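Local coordinates for phosphatidylethanolamine-binding protein (Plasmodium vivax, PDB 2GZQ) that probably binds phosphatidylethanolamine or other phosphate-bearing ligands, as in other members of its family, at residues A178-V181 with I182-N185. Numbering follows the deposited sequence.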
ATOM      1  N   ALA A 178       6.307  -6.179  -0.650  1.00  2.27           N
ATOM      2  CA  ALA A 178       5.450  -5.704  -1.720  1.00  2.00           C
ATOM      3  C   ALA A 178       6.239  -5.556  -3.017  1.00  2.00           C
ATOM      4  O   ALA A 178       5.784  -5.963  -4.068  1.00  2.04           O
ATOM      5  CB  ALA A 178       4.834  -4.401  -1.340  1.00  2.88           C
ATOM      6  N   TYR A 179       7.426  -4.964  -2.939  1.00  2.00           N
ATOM      7  CA  TYR A 179       8.224  -4.750  -4.131  1.00  2.00           C
ATOM      8  C   TYR A 179       8.504  -6.100  -4.811  1.00  2.10           C
ATOM      9  O   TYR A 179       8.438  -6.229  -6.035  1.00  2.54           O
ATOM     10  CB  TYR A 179       9.533  -4.044  -3.752  1.00  2.61           C
ATOM     11  CG  TYR A 179      10.398  -3.787  -4.970  1.00  2.00           C
ATOM     12  CD1 TYR A 179      11.400  -4.671  -5.344  1.00  3.86           C
ATOM     13  CD2 TYR A 179      10.164  -2.687  -5.792  1.00  3.99           C
ATOM     14  CE1 TYR A 179      12.150  -4.461  -6.473  1.00  5.52           C
ATOM     15  CE2 TYR A 179      10.929  -2.466  -6.916  1.00  5.22           C
ATOM     16  CZ  TYR A 179      11.906  -3.362  -7.252  1.00  4.23           C
ATOM     17  OH  TYR A 179      12.704  -3.171  -8.354  1.00  9.06           O
ATOM     18  N   ASN A 180       8.835  -7.113  -4.009  1.00  2.00           N
ATOM     19  CA  ASN A 180       9.108  -8.426  -4.595  1.00  2.14           C
ATOM     20  C   ASN A 180       7.891  -8.960  -5.371  1.00  2.00           C
ATOM     21  O   ASN A 180       8.019  -9.455  -6.491  1.00  2.00           O
ATOM     22  CB  ASN A 180       9.573  -9.409  -3.532  1.00  2.00           C
ATOM     23  CG  ASN A 180      10.076 -10.700  -4.124  1.00  2.57           C
ATOM     24  OD1 ASN A 180      10.811 -10.692  -5.107  1.00  2.77           O
ATOM     25  ND2 ASN A 180       9.728 -11.831  -3.512  1.00  2.77           N
ATOM     26  N   VAL A 181       6.722  -8.868  -4.760  1.00  2.22           N
ATOM     27  CA  VAL A 181       5.500  -9.288  -5.428  1.00  2.42           C
ATOM     28  C   VAL A 181       5.238  -8.538  -6.724  1.00  2.00           C
ATOM     29  O   VAL A 181       4.920  -9.133  -7.739  1.00  2.00           O
ATOM     30  CB  VAL A 181       4.302  -9.191  -4.489  1.00  3.08           C
ATOM     31  CG1 VAL A 181       3.002  -9.434  -5.232  1.00  4.55           C
ATOM     32  CG2 VAL A 181       4.453 -10.201  -3.348  1.00  5.84           C
ATOM     33  N   ILE A 182       5.458  -7.234  -6.701  1.00  2.00           N
ATOM     34  CA  ILE A 182       5.260  -6.421  -7.868  1.00  2.00           C
ATOM     35  C   ILE A 182       6.193  -6.840  -8.994  1.00  2.61           C
ATOM     36  O   ILE A 182       5.780  -7.070 -10.134  1.00  2.55           O
ATOM     37  CB  ILE A 182       5.427  -4.947  -7.475  1.00  2.58           C
ATOM     38  CG1 ILE A 182       4.250  -4.514  -6.601  1.00  2.33           C
ATOM     39  CG2 ILE A 182       5.619  -4.027  -8.716  1.00  4.36           C
ATOM     40  CD1 ILE A 182       4.501  -3.238  -5.823  1.00  3.13           C
ATOM     41  N   GLN A 183       7.470  -6.987  -8.684  1.00  2.75           N
ATOM     42  CA  GLN A 183       8.430  -7.225  -9.744  1.00  2.42           C
ATOM     43  C   GLN A 183       8.284  -8.655 -10.257  1.00  3.09           C
ATOM     44  O   GLN A 183       8.402  -8.893 -11.466  1.00  3.16           O
ATOM     45  CB  GLN A 183       9.867  -6.841  -9.361  1.00  4.56           C
ATOM     46  CG  GLN A 183      10.448  -7.649  -8.292  1.00  8.18           C
ATOM     47  CD  GLN A 183      11.066  -8.892  -8.805  1.00  5.11           C
ATOM     48  OE1 GLN A 183      11.509  -8.952  -9.942  1.00  8.17           O
ATOM     49  NE2 GLN A 183      11.085  -9.912  -7.971  1.00  7.12           N
HETATM   50  N   MSE A 184       7.987  -9.626  -9.392  1.00  2.02           N
HETATM   51  CA  MSE A 184       7.879 -11.001  -9.852  0.50  4.74           C
HETATM   52  C   MSE A 184       6.628 -11.232 -10.705  1.00  3.68           C
HETATM   53  O   MSE A 184       6.549 -12.223 -11.437  1.00  4.59           O
HETATM   54  CB  MSE A 184       7.974 -11.980  -8.670  0.50  2.59           C
HETATM   55  CG  MSE A 184       6.732 -12.122  -7.795  0.50  2.00           C
HETATM   56 SE   MSE A 184       7.242 -12.812  -5.961  0.40  7.25          SE
HETATM   57  CE  MSE A 184       5.613 -13.760  -5.645  0.50  2.00           C
ATOM     58  N   ASN A 185       5.646 -10.323 -10.613  1.00  2.00           N
ATOM     59  CA  ASN A 185       4.446 -10.344 -11.451  1.00  2.00           C
ATOM     60  C   ASN A 185       4.535  -9.407 -12.654  1.00  2.00           C
ATOM     61  O   ASN A 185       3.571  -9.199 -13.367  1.00  3.30           O
ATOM     62  CB  ASN A 185       3.227  -9.967 -10.606  1.00  2.00           C
ATOM     63  CG  ASN A 185       2.716 -11.117  -9.810  1.00  2.00           C
ATOM     64  OD1 ASN A 185       2.024 -11.988 -10.345  1.00  2.05           O
ATOM     65  ND2 ASN A 185       3.118 -11.197  -8.548  1.00  2.00           N
TER
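Asn185, the first residue to leave helical backbone angles after helix 178-184, turns its amide back onto the carbonyl of Val181. Two donors grip that oxygen: Asn185 ND2 lies 2.9 Å from Val181 O with a nearly straight N-H...O angle of 168°, whereas Asn185 N makes the longer, more bent bond. They reach it from opposite faces of the carbonyl plane, and Val181 O lies in the plane of the Asn185 amide. With CG beside its own backbone N (chi1 -81°), the Asn185 side chain runs alongside that of Val181, ND2 resting 3.8 Å from Val181 CG1. Asn185 OD1 takes the N-H of Thr156, which further fixes the amide's rotation.

On another side of the helix, Gln183 NE2 donates to Asn180 OD1 at 3.0 Å in a bent bond. Gln183 CG stands between its backbone N and carbonyl carbon (chi1 66°), which places it 4.0 Å from Tyr179 CE1; a second bend, at chi2, then brings NE2 to Asn180 OD1. Asn180 ND2 bonds to Cys175 O, so both ends of this amide are used.

Ile182 contributes to the inner face together with Ala178: its CD1 lies 3.5 Å from Ala178 O, and its side chain packs on Ile143 and Ser145 of strand 138-148 and Ile189 of strand 188-198. The short helix thus sits on the sheet through apolar groups. Main-chain bonds from Ile182, Gln183 and Met184 N to the carbonyls of Ala178, Tyr179 and Asn180 join its turns; the side-chain amides supplement them and link its C-terminal end to the loop at Thr156.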